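Leucine aminopeptidase 2 (PDB 2XQ0) removes N-terminal residues from peptides, preferring di- and tripeptides, as a zinc-dependent M1-family aminopeptidase, and has low epoxide hydrolase activity in vitro. Local coordinates at residues G351-M362 and S386-N395; W533-L544 and F566-E574. All coordinates share one frame; numbering follows the deposited sequence.

Contact 1: residues G351-M362 and S386-N395; sequences GWSDLQNSIDSM and STVPYEKGFN. With BES (2-(3-amino-2-hydroxy-4-phenyl-butyrylamino)-4-methyl-pentanoic acid), chain B.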
loop_
_atom_site.group_PDB
_atom_site.type_symbol
_atom_site.label_atom_id
_atom_site.label_comp_id
_atom_site.label_asym_id
_atom_site.label_seq_id
_atom_site.Cartn_x
_atom_site.Cartn_y
_atom_site.Cartn_z
ATOM N N GLY A 351 11.076 -8.266 -6.637
ATOM C CA GLY A 351 10.054 -7.464 -7.300
ATOM C C GLY A 351 9.800 -7.884 -8.742
ATOM O O GLY A 351 8.663 -7.871 -9.221
ATOM N N TRP A 352 10.860 -8.275 -9.440
ATOM C CA TRP A 352 10.732 -8.766 -10.805
ATOM C C TRP A 352 9.856 -10.010 -10.859
ATOM O O TRP A 352 8.980 -10.117 -11.715
ATOM C CB TRP A 352 12.110 -9.046 -11.438
ATOM C CG TRP A 352 12.016 -9.494 -12.872
ATOM C CD1 TRP A 352 12.039 -10.778 -13.344
ATOM C CD2 TRP A 352 11.870 -8.647 -14.018
ATOM N NE1 TRP A 352 11.938 -10.774 -14.715
ATOM C CE2 TRP A 352 11.819 -9.482 -15.150
ATOM C CE3 TRP A 352 11.778 -7.260 -14.193
ATOM C CZ2 TRP A 352 11.684 -8.977 -16.442
ATOM C CZ3 TRP A 352 11.634 -6.763 -15.477
ATOM C CH2 TRP A 352 11.595 -7.624 -16.585
ATOM N N SER A 353 10.082 -10.951 -9.946
ATOM C CA SER A 353 9.264 -12.156 -9.920
ATOM C C SER A 353 7.831 -11.868 -9.464
ATOM O O SER A 353 6.912 -12.517 -9.941
ATOM C CB SER A 353 9.892 -13.259 -9.065
ATOM O OG SER A 353 9.598 -13.061 -7.702
ATOM N N ASP A 354 7.643 -10.922 -8.539
ATOM C CA ASP A 354 6.298 -10.426 -8.206
ATOM C C ASP A 354 5.573 -9.834 -9.437
ATOM O O ASP A 354 4.379 -10.080 -9.655
ATOM C CB ASP A 354 6.370 -9.365 -7.102
ATOM C CG ASP A 354 6.698 -9.952 -5.729
ATOM O OD1 ASP A 354 6.597 -11.182 -5.544
ATOM O OD2 ASP A 354 7.053 -9.169 -4.818
ATOM N N LEU A 355 6.283 -9.042 -10.230
ATOM C CA LEU A 355 5.699 -8.483 -11.458
ATOM C C LEU A 355 5.255 -9.600 -12.400
ATOM O O LEU A 355 4.137 -9.594 -12.938
ATOM C CB LEU A 355 6.721 -7.579 -12.172
ATOM C CG LEU A 355 6.223 -6.811 -13.412
ATOM C CD1 LEU A 355 4.967 -5.999 -13.071
ATOM C CD2 LEU A 355 7.297 -5.912 -13.994
ATOM N N GLN A 356 6.145 -10.556 -12.622
ATOM C CA GLN A 356 5.843 -11.671 -13.519
ATOM C C GLN A 356 4.601 -12.401 -13.081
ATOM O O GLN A 356 3.717 -12.671 -13.889
ATOM C CB GLN A 356 7.010 -12.656 -13.576
ATOM C CG GLN A 356 6.820 -13.773 -14.570
ATOM C CD GLN A 356 6.887 -13.287 -16.000
ATOM O OE1 GLN A 356 7.964 -12.993 -16.513
ATOM N NE2 GLN A 356 5.732 -13.201 -16.655
ATOM N N ASN A 357 4.537 -12.740 -11.802
ATOM C CA ASN A 357 3.392 -13.461 -11.286
ATOM C C ASN A 357 2.108 -12.664 -11.458
ATOM O O ASN A 357 1.072 -13.203 -11.822
ATOM C CB ASN A 357 3.611 -13.810 -9.812
ATOM C CG ASN A 357 4.783 -14.748 -9.603
ATOM O OD1 ASN A 357 5.217 -15.432 -10.532
ATOM N ND2 ASN A 357 5.298 -14.793 -8.382
ATOM N N SER A 358 2.187 -11.369 -11.194
ATOM C CA SER A 358 1.021 -10.502 -11.268
ATOM C C SER A 358 0.464 -10.426 -12.687
ATOM O O SER A 358 -0.751 -10.454 -12.894
ATOM C CB SER A 358 1.384 -9.110 -10.748
ATOM O OG SER A 358 0.338 -8.195 -10.996
ATOM N N ILE A 359 1.354 -10.342 -13.668
ATOM C CA ILE A 359 0.939 -10.263 -15.056
ATOM C C ILE A 359 0.469 -11.636 -15.555
ATOM O O ILE A 359 -0.515 -11.729 -16.291
ATOM C CB ILE A 359 2.067 -9.727 -15.959
ATOM C CG1 ILE A 359 2.340 -8.246 -15.658
ATOM C CG2 ILE A 359 1.701 -9.903 -17.418
ATOM C CD1 ILE A 359 3.500 -7.681 -16.439
ATOM N N ASP A 360 1.167 -12.695 -15.144
ATOM C CA ASP A 360 0.774 -14.066 -15.504
ATOM C C ASP A 360 -0.598 -14.439 -14.932
ATOM O O ASP A 360 -1.338 -15.222 -15.527
ATOM C CB ASP A 360 1.818 -15.088 -15.017
ATOM C CG ASP A 360 3.085 -15.072 -15.849
ATOM O OD1 ASP A 360 3.155 -14.282 -16.813
ATOM O OD2 ASP A 360 4.014 -15.855 -15.547
ATOM N N SER A 361 -0.930 -13.893 -13.771
ATOM C CA SER A 361 -2.172 -14.243 -13.099
ATOM C C SER A 361 -3.296 -13.332 -13.565
ATOM O O SER A 361 -4.442 -13.450 -13.128
ATOM C CB SER A 361 -2.005 -14.118 -11.585
ATOM O OG SER A 361 -2.291 -12.791 -11.161
ATOM N N MET A 362 -2.968 -12.425 -14.470
ATOM C CA MET A 362 -3.914 -11.387 -14.847
ATOM C C MET A 362 -5.086 -11.838 -15.701
ATOM O O MET A 362 -4.960 -12.614 -16.641
ATOM C CB MET A 362 -3.204 -10.217 -15.526
ATOM C CG MET A 362 -2.932 -9.077 -14.574
ATOM S SD MET A 362 -2.451 -7.602 -15.449
ATOM C CE MET A 362 -2.003 -6.548 -14.073
ATOM N N SER A 386 -2.272 -3.420 -9.176
ATOM C CA SER A 386 -1.586 -4.681 -9.300
ATOM C C SER A 386 -0.156 -4.341 -8.994
ATOM O O SER A 386 0.146 -3.232 -8.568
ATOM C CB SER A 386 -1.675 -5.197 -10.733
ATOM O OG SER A 386 -0.914 -4.375 -11.609
ATOM N N THR A 387 0.733 -5.281 -9.259
ATOM C CA THR A 387 2.151 -5.033 -9.090
ATOM C C THR A 387 2.742 -4.139 -10.190
ATOM O O THR A 387 3.829 -3.585 -10.028
ATOM C CB THR A 387 2.899 -6.358 -9.040
ATOM O OG1 THR A 387 2.287 -7.199 -8.045
ATOM C CG2 THR A 387 4.354 -6.121 -8.707
ATOM N N VAL A 388 2.022 -3.973 -11.299
ATOM C CA VAL A 388 2.561 -3.217 -12.443
ATOM C C VAL A 388 3.010 -1.779 -12.130
ATOM O O VAL A 388 4.124 -1.395 -12.474
ATOM C CB VAL A 388 1.572 -3.227 -13.632
ATOM C CG1 VAL A 388 2.041 -2.274 -14.738
ATOM C CG2 VAL A 388 1.430 -4.643 -14.162
ATOM N N PRO A 389 2.153 -0.972 -11.474
ATOM C CA PRO A 389 2.632 0.399 -11.229
ATOM C C PRO A 389 3.867 0.425 -10.338
ATOM O O PRO A 389 4.734 1.292 -10.505
ATOM C CB PRO A 389 1.442 1.087 -10.525
ATOM C CG PRO A 389 0.499 -0.035 -10.125
ATOM C CD PRO A 389 0.720 -1.118 -11.168
ATOM N N TYR A 390 3.930 -0.509 -9.392
ATOM C CA TYR A 390 5.060 -0.606 -8.480
ATOM C C TYR A 390 6.331 -0.961 -9.240
ATOM O O TYR A 390 7.318 -0.229 -9.207
ATOM C CB TYR A 390 4.785 -1.686 -7.418
ATOM C CG TYR A 390 3.648 -1.351 -6.468
ATOM C CD1 TYR A 390 2.318 -1.593 -6.815
ATOM C CD2 TYR A 390 3.911 -0.813 -5.215
ATOM C CE1 TYR A 390 1.272 -1.278 -5.936
ATOM C CE2 TYR A 390 2.878 -0.498 -4.329
ATOM C CZ TYR A 390 1.571 -0.730 -4.691
ATOM O OH TYR A 390 0.560 -0.425 -3.803
ATOM N N GLU A 391 6.300 -2.096 -9.914
ATOM C CA GLU A 391 7.525 -2.699 -10.437
ATOM C C GLU A 391 7.855 -2.301 -11.864
ATOM O O GLU A 391 9.021 -2.146 -12.199
ATOM C CB GLU A 391 7.463 -4.223 -10.330
ATOM C CG GLU A 391 7.396 -4.752 -8.888
ATOM C CD GLU A 391 8.657 -4.457 -8.077
ATOM O OE1 GLU A 391 9.738 -4.237 -8.672
ATOM O OE2 GLU A 391 8.566 -4.435 -6.835
ATOM N N LYS A 392 6.857 -2.176 -12.730
ATOM C CA LYS A 392 7.158 -1.621 -14.041
ATOM C C LYS A 392 7.534 -0.158 -13.834
ATOM O O LYS A 392 8.419 0.376 -14.509
ATOM C CB LYS A 392 5.965 -1.785 -15.018
ATOM C CG LYS A 392 6.327 -1.464 -16.470
ATOM C CD LYS A 392 5.151 -1.564 -17.456
ATOM C CE LYS A 392 4.961 -2.969 -18.017
ATOM N NZ LYS A 392 4.114 -2.994 -19.286
ATOM N N GLY A 393 6.860 0.494 -12.887
ATOM C CA GLY A 393 7.183 1.872 -12.540
ATOM C C GLY A 393 8.611 2.006 -12.073
ATOM O O GLY A 393 9.380 2.797 -12.612
ATOM N N PHE A 394 8.966 1.227 -11.055
ATOM C CA PHE A 394 10.352 1.154 -10.597
ATOM C C PHE A 394 11.339 0.867 -11.724
ATOM O O PHE A 394 12.388 1.503 -11.825
ATOM C CB PHE A 394 10.504 0.065 -9.534
ATOM C CG PHE A 394 11.918 -0.395 -9.377
ATOM C CD1 PHE A 394 12.821 0.355 -8.654
ATOM C CD2 PHE A 394 12.353 -1.539 -10.006
ATOM C CE1 PHE A 394 14.135 -0.038 -8.535
ATOM C CE2 PHE A 394 13.675 -1.944 -9.887
ATOM C CZ PHE A 394 14.564 -1.195 -9.151
ATOM N N ASN A 395 11.033 -0.113 -12.567
ATOM C CA ASN A 395 11.967 -0.452 -13.643
ATOM C C ASN A 395 12.174 0.621 -14.694
ATOM O O ASN A 395 13.272 0.748 -15.251
ATOM C CB ASN A 395 11.595 -1.787 -14.287
ATOM C CG ASN A 395 12.164 -2.959 -13.505
ATOM O OD1 ASN A 395 13.375 -3.177 -13.501
ATOM N ND2 ASN A 395 11.301 -3.684 -12.797
HETATM N N2 BES B . -1.121 2.814 0.312
HETATM C C1 BES B . -0.440 1.676 -0.270
HETATM C C6 BES B . -1.349 0.446 -0.240
HETATM C C7 BES B . -2.570 0.680 -1.100
HETATM C C8 BES B . -2.423 1.210 -2.377
HETATM C C12 BES B . -3.839 0.386 -0.612
HETATM C C9 BES B . -3.543 1.434 -3.170
HETATM C C11 BES B . -4.961 0.611 -1.406
HETATM C C10 BES B . -4.813 1.134 -2.687
HETATM C C2 BES B . 0.872 1.379 0.469
HETATM O O2 BES B . 1.794 2.477 0.520
HETATM C C3 BES B . 1.513 0.224 -0.226
HETATM O O3 BES B . 2.031 0.346 -1.338
HETATM N N1 BES B . 1.404 -0.876 0.509
HETATM C C4 BES B . 1.883 -2.209 0.205
HETATM C C13 BES B . 3.210 -2.283 0.950
HETATM C C14 BES B . 4.367 -2.711 0.056
HETATM C C15 BES B . 5.692 -2.266 0.665
HETATM C C16 BES B . 4.214 -2.185 -1.369
HETATM C C5 BES B . 0.913 -3.165 0.840
HETATM O O1 BES B . 0.789 -4.313 0.359
HETATM O O4 BES B . 0.254 -2.767 1.834
HETATM O O HOH W 1 6.550 -6.151 -5.249
#
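Leu355 fills the middle of this helix pair, its two methyls divided between successive turns of the partner helix: CD1 rests 3.7 Å from Val388 CA, while CD2 lies beside the backbone N of Lys392. With CG anti to the backbone N (chi1 -175°), the branch is turned toward the facing helix. Val388 offers CG2 as a common apolar surface, met by Leu355 CD1, by Ile359 CG1 and by Met362 CE at the end of an extended thioether chain. Toward the start of the second segment, Ser358 OG accepts a weak, 3.4 Å hydrogen bond from Thr387 N. Next to it, Ser386 OG takes the N-H of Val388 at 3.0 Å, a capping bond where the chain turns into helix 388-403. The two helices run closer to antiparallel than to perpendicular, 130° between their directions, with 9.3 Å between the axes of the segments; both belong to the zinc-bearing catalytic domain of the M1 peptidases. Gly351 has no side chain, and that of Glu391 packs against its backbone, Glu391 CG 3.4 Å from Gly351 O. The Glu391 carboxylate lies over Gly351 CA, forms a salt bridge with Arg332 of helix 321-339, and accepts at OE2 a hydrogen bond from a water that also donates to Asp354 OD2. An alanine in place of Glu391 would probably leave Arg332 without its carboxylate mate and break the water link to Asp354. One residue before Glu391 comes Tyr390, the proton donor; its ring leads away from helix 341-360, touches Glu324 and Val328, and gives its OH to bestatin O3 at 3.0 Å. This carbonyl oxygen lies at the edge of the ring, in its plane.

Contact 2: residues W533-L544 and F566-E574; sequences WAKFPVASRALL and FQIFAKLQE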
loop_
_atom_site.group_PDB
_atom_site.type_symbol
_atom_site.label_atom_id
_atom_site.label_comp_id
_atom_site.label_asym_id
_atom_site.label_seq_id
_atom_site.Cartn_x
_atom_site.Cartn_y
_atom_site.Cartn_z
ATOM N N TRP A 533 6.582 -32.274 -4.471
ATOM C CA TRP A 533 7.150 -32.619 -3.180
ATOM C C TRP A 533 6.277 -33.602 -2.406
ATOM O O TRP A 533 6.744 -34.236 -1.453
ATOM C CB TRP A 533 7.319 -31.345 -2.348
ATOM C CG TRP A 533 8.521 -30.560 -2.721
ATOM C CD1 TRP A 533 8.570 -29.448 -3.513
ATOM C CD2 TRP A 533 9.861 -30.824 -2.311
ATOM N NE1 TRP A 533 9.867 -28.998 -3.616
ATOM C CE2 TRP A 533 10.680 -29.833 -2.892
ATOM C CE3 TRP A 533 10.453 -31.806 -1.507
ATOM C CZ2 TRP A 533 12.060 -29.798 -2.696
ATOM C CZ3 TRP A 533 11.821 -31.766 -1.312
ATOM C CH2 TRP A 533 12.610 -30.769 -1.902
ATOM N N ALA A 534 5.007 -33.724 -2.795
ATOM C CA ALA A 534 4.122 -34.634 -2.091
ATOM C C ALA A 534 4.677 -36.055 -2.086
ATOM O O ALA A 534 4.405 -36.827 -1.167
ATOM C CB ALA A 534 2.717 -34.605 -2.691
ATOM N N LYS A 535 5.478 -36.390 -3.096
ATOM C CA LYS A 535 5.932 -37.765 -3.282
ATOM C C LYS A 535 7.301 -38.025 -2.651
ATOM O O LYS A 535 7.869 -39.108 -2.798
ATOM C CB LYS A 535 5.928 -38.133 -4.768
ATOM C CG LYS A 535 6.609 -37.114 -5.673
ATOM C CD LYS A 535 6.566 -37.535 -7.140
ATOM C CE LYS A 535 7.397 -36.594 -8.010
ATOM N NZ LYS A 535 7.428 -37.011 -9.440
ATOM N N PHE A 536 7.814 -37.035 -1.930
ATOM C CA PHE A 536 9.079 -37.189 -1.221
ATOM C C PHE A 536 8.969 -36.760 0.233
ATOM O O PHE A 536 9.810 -35.997 0.712
ATOM C CB PHE A 536 10.176 -36.377 -1.913
ATOM C CG PHE A 536 10.340 -36.710 -3.369
ATOM C CD1 PHE A 536 9.849 -35.859 -4.348
ATOM C CD2 PHE A 536 10.964 -37.886 -3.758
ATOM C CE1 PHE A 536 9.986 -36.166 -5.690
ATOM C CE2 PHE A 536 11.114 -38.200 -5.101
ATOM C CZ PHE A 536 10.620 -37.338 -6.068
ATOM N N PRO A 537 7.935 -37.255 0.941
ATOM C CA PRO A 537 7.648 -36.888 2.335
ATOM C C PRO A 537 8.873 -36.931 3.259
ATOM O O PRO A 537 8.981 -36.081 4.144
ATOM C CB PRO A 537 6.599 -37.927 2.773
ATOM C CG PRO A 537 6.606 -38.989 1.718
ATOM C CD PRO A 537 7.016 -38.301 0.460
ATOM N N VAL A 538 9.773 -37.893 3.060
ATOM C CA VAL A 538 10.989 -37.983 3.875
ATOM C C VAL A 538 11.858 -36.744 3.677
ATOM O O VAL A 538 12.402 -36.193 4.636
ATOM C CB VAL A 538 11.790 -39.266 3.567
ATOM C CG1 VAL A 538 12.962 -39.421 4.530
ATOM C CG2 VAL A 538 10.888 -40.464 3.663
ATOM N N ALA A 539 11.960 -36.291 2.430
ATOM C CA ALA A 539 12.700 -35.071 2.109
ATOM C C ALA A 539 12.019 -33.813 2.648
ATOM O O ALA A 539 12.668 -32.933 3.229
ATOM C CB ALA A 539 12.913 -34.964 0.595
ATOM N N SER A 540 10.709 -33.711 2.458
ATOM C CA SER A 540 10.015 -32.501 2.868
ATOM C C SER A 540 9.979 -32.421 4.394
ATOM O O SER A 540 10.165 -31.354 4.977
ATOM C CB SER A 540 8.616 -32.437 2.257
ATOM O OG SER A 540 7.875 -33.583 2.606
ATOM N N ARG A 541 9.765 -33.562 5.034
ATOM C CA ARG A 541 9.852 -33.661 6.492
ATOM C C ARG A 541 11.272 -33.410 7.028
ATOM O O ARG A 541 11.445 -32.741 8.049
ATOM C CB ARG A 541 9.307 -35.016 6.981
ATOM C CG ARG A 541 7.803 -35.166 6.792
ATOM C CD ARG A 541 7.292 -36.522 7.253
ATOM N NE ARG A 541 5.850 -36.509 7.503
ATOM C CZ ARG A 541 4.922 -36.792 6.592
ATOM N NH1 ARG A 541 5.273 -37.112 5.355
ATOM N NH2 ARG A 541 3.638 -36.754 6.919
ATOM N N ALA A 542 12.282 -33.944 6.339
ATOM C CA ALA A 542 13.682 -33.696 6.700
ATOM C C ALA A 542 14.029 -32.208 6.587
ATOM O O ALA A 542 14.724 -31.660 7.444
ATOM C CB ALA A 542 14.623 -34.527 5.830
ATOM N N LEU A 543 13.545 -31.573 5.518
ATOM C CA LEU A 543 13.708 -30.131 5.308
ATOM C C LEU A 543 13.315 -29.389 6.583
ATOM O O LEU A 543 14.125 -28.698 7.205
ATOM C CB LEU A 543 12.807 -29.670 4.148
ATOM C CG LEU A 543 12.937 -28.281 3.497
ATOM C CD1 LEU A 543 13.057 -27.154 4.514
ATOM C CD2 LEU A 543 14.077 -28.228 2.492
ATOM N N LEU A 544 12.057 -29.559 6.969
ATOM C CA LEU A 544 11.487 -28.859 8.116
ATOM C C LEU A 544 12.256 -29.162 9.396
ATOM O O LEU A 544 12.448 -28.281 10.237
ATOM C CB LEU A 544 10.016 -29.236 8.287
ATOM C CG LEU A 544 9.002 -28.639 7.309
ATOM C CD1 LEU A 544 9.415 -28.826 5.863
ATOM C CD2 LEU A 544 7.636 -29.259 7.551
ATOM N N PHE A 566 5.061 -24.222 1.643
ATOM C CA PHE A 566 5.871 -25.384 1.284
ATOM C C PHE A 566 5.217 -26.650 1.811
ATOM O O PHE A 566 5.184 -27.671 1.123
ATOM C CB PHE A 566 7.283 -25.304 1.830
ATOM C CG PHE A 566 8.076 -26.563 1.607
ATOM C CD1 PHE A 566 8.559 -26.876 0.339
ATOM C CD2 PHE A 566 8.328 -27.438 2.654
ATOM C CE1 PHE A 566 9.297 -28.039 0.125
ATOM C CE2 PHE A 566 9.066 -28.605 2.446
ATOM C CZ PHE A 566 9.548 -28.903 1.178
ATOM N N GLN A 567 4.704 -26.577 3.037
ATOM C CA GLN A 567 4.045 -27.713 3.659
ATOM C C GLN A 567 2.856 -28.165 2.823
ATOM O O GLN A 567 2.601 -29.367 2.694
ATOM C CB GLN A 567 3.613 -27.377 5.088
ATOM C CG GLN A 567 4.750 -27.442 6.099
ATOM C CD GLN A 567 4.327 -27.000 7.486
ATOM O OE1 GLN A 567 3.163 -26.677 7.720
ATOM N NE2 GLN A 567 5.276 -26.977 8.415
ATOM N N ILE A 568 2.143 -27.203 2.242
ATOM C CA ILE A 568 0.972 -27.506 1.418
ATOM C C ILE A 568 1.384 -28.102 0.070
ATOM O O ILE A 568 0.839 -29.114 -0.366
ATOM C CB ILE A 568 0.098 -26.253 1.180
ATOM C CG1 ILE A 568 -0.460 -25.726 2.508
ATOM C CG2 ILE A 568 -1.030 -26.564 0.210
ATOM C CD1 ILE A 568 -1.164 -26.780 3.336
ATOM N N PHE A 569 2.348 -27.459 -0.580
ATOM C CA PHE A 569 2.895 -27.940 -1.846
ATOM C C PHE A 569 3.432 -29.366 -1.710
ATOM O O PHE A 569 3.461 -30.129 -2.680
ATOM C CB PHE A 569 3.992 -26.989 -2.345
ATOM C CG PHE A 569 3.512 -25.983 -3.354
ATOM C CD1 PHE A 569 2.766 -24.880 -2.956
ATOM C CD2 PHE A 569 3.803 -26.140 -4.704
ATOM C CE1 PHE A 569 2.323 -23.952 -3.885
ATOM C CE2 PHE A 569 3.360 -25.216 -5.638
ATOM C CZ PHE A 569 2.617 -24.122 -5.231
ATOM N N ALA A 570 3.848 -29.709 -0.492
ATOM C CA ALA A 570 4.325 -31.045 -0.164
ATOM C C ALA A 570 3.207 -31.909 0.419
ATOM O O ALA A 570 3.416 -33.074 0.751
ATOM C CB ALA A 570 5.505 -30.966 0.806
ATOM N N LYS A 571 2.020 -31.330 0.539
ATOM C CA LYS A 571 0.866 -32.062 1.045
ATOM C C LYS A 571 1.191 -32.877 2.303
ATOM O O LYS A 571 0.846 -34.059 2.395
ATOM C CB LYS A 571 0.290 -32.973 -0.047
ATOM C CG LYS A 571 -0.234 -32.228 -1.268
ATOM C CD LYS A 571 -0.815 -33.189 -2.297
ATOM C CE LYS A 571 -1.479 -32.435 -3.438
ATOM N NZ LYS A 571 -0.515 -31.514 -4.105
ATOM N N LEU A 572 1.864 -32.248 3.263
ATOM C CA LEU A 572 2.052 -32.851 4.578
ATOM C C LEU A 572 0.773 -32.622 5.357
ATOM O O LEU A 572 0.569 -31.549 5.929
ATOM C CB LEU A 572 3.242 -32.229 5.315
ATOM C CG LEU A 572 4.632 -32.436 4.710
ATOM C CD1 LEU A 572 5.681 -31.648 5.480
ATOM C CD2 LEU A 572 4.993 -33.915 4.664
ATOM N N GLN A 573 -0.090 -33.634 5.365
ATOM C CA GLN A 573 -1.455 -33.484 5.866
ATOM C C GLN A 573 -1.541 -33.135 7.349
ATOM O O GLN A 573 -2.478 -32.458 7.771
ATOM C CB GLN A 573 -2.285 -34.732 5.553
ATOM C CG GLN A 573 -2.534 -34.945 4.066
ATOM C CD GLN A 573 -3.284 -36.233 3.771
ATOM O OE1 GLN A 573 -3.133 -37.232 4.477
ATOM N NE2 GLN A 573 -4.093 -36.218 2.717
ATOM N N GLU A 574 -0.566 -33.584 8.135
ATOM C CA GLU A 574 -0.590 -33.349 9.579
ATOM C C GLU A 574 -0.383 -31.876 9.948
ATOM O O GLU A 574 -0.598 -31.479 11.096
ATOM C CB GLU A 574 0.419 -34.248 10.312
ATOM C CG GLU A 574 1.882 -33.912 10.068
ATOM C CD GLU A 574 2.414 -34.479 8.766
ATOM O OE1 GLU A 574 1.644 -35.148 8.045
ATOM O OE2 GLU A 574 3.606 -34.258 8.467
#
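Arg541 and Glu574 close the outer edge of this contact with a salt bridge, NH2 to OE1 at 2.8 Å; the hydrogen bond within it is weak, bent to 116° at the hydrogen. The guanidinium and carboxylate planes lie nearly parallel, and Leu572 CD2 sits over one guanidinium face. Deeper in, Ser540 OG donates to Pro537 O from above the carbonyl plane, at 3.1 Å. That spends the hydroxyl proton, while CB faces Ala570 CB and the Phe566 ring. Pro537 O has a second donor, Arg541 N, on the same face of its plane. Trp533 directs NE1 to the backbone oxygen of Leu518, while its indole face takes the edge of Phe566 in a T-shaped stack, planes at 70°. Phe566 reaches it because its CG stands anti to the backbone N (chi1 173°). Ala534 CA makes a CH...O contact of 3.3 Å with Ala570 O. Beyond it the chain turns off through Lys571, with positive phi and backbone bonds from Lys571 N to Ile568 O and Leu572 N to Gln567 O: a Schellman motif, ending helix 557-569 against the 3-10 turn that leads into helix 537-546 in the all-helical C-terminal domain of leukotriene A4 hydrolase relatives.

Followed from the N terminus, the chain passes the N-terminal sheets and the zinc-binding helices before contact 1, which closes a loop of 23 residues, mostly without regular structure, between helices 341-360 and 388-403 of the catalytic domain. More than a hundred residues later, contact 2 closes a second loop, 21 residues and largely helical, between the start of helix 537-546 and the end of helix 557-569 in the C-terminal domain. The two loops follow in series, neither nesting nor crossing. The centres of contact 1 and contact 2 are about 29 Å apart, and their nearest atoms about 10 Å. Contact 1 carries an active-site residue, Tyr390, whereas contact 2 lies away from the site, packing neighbouring helices.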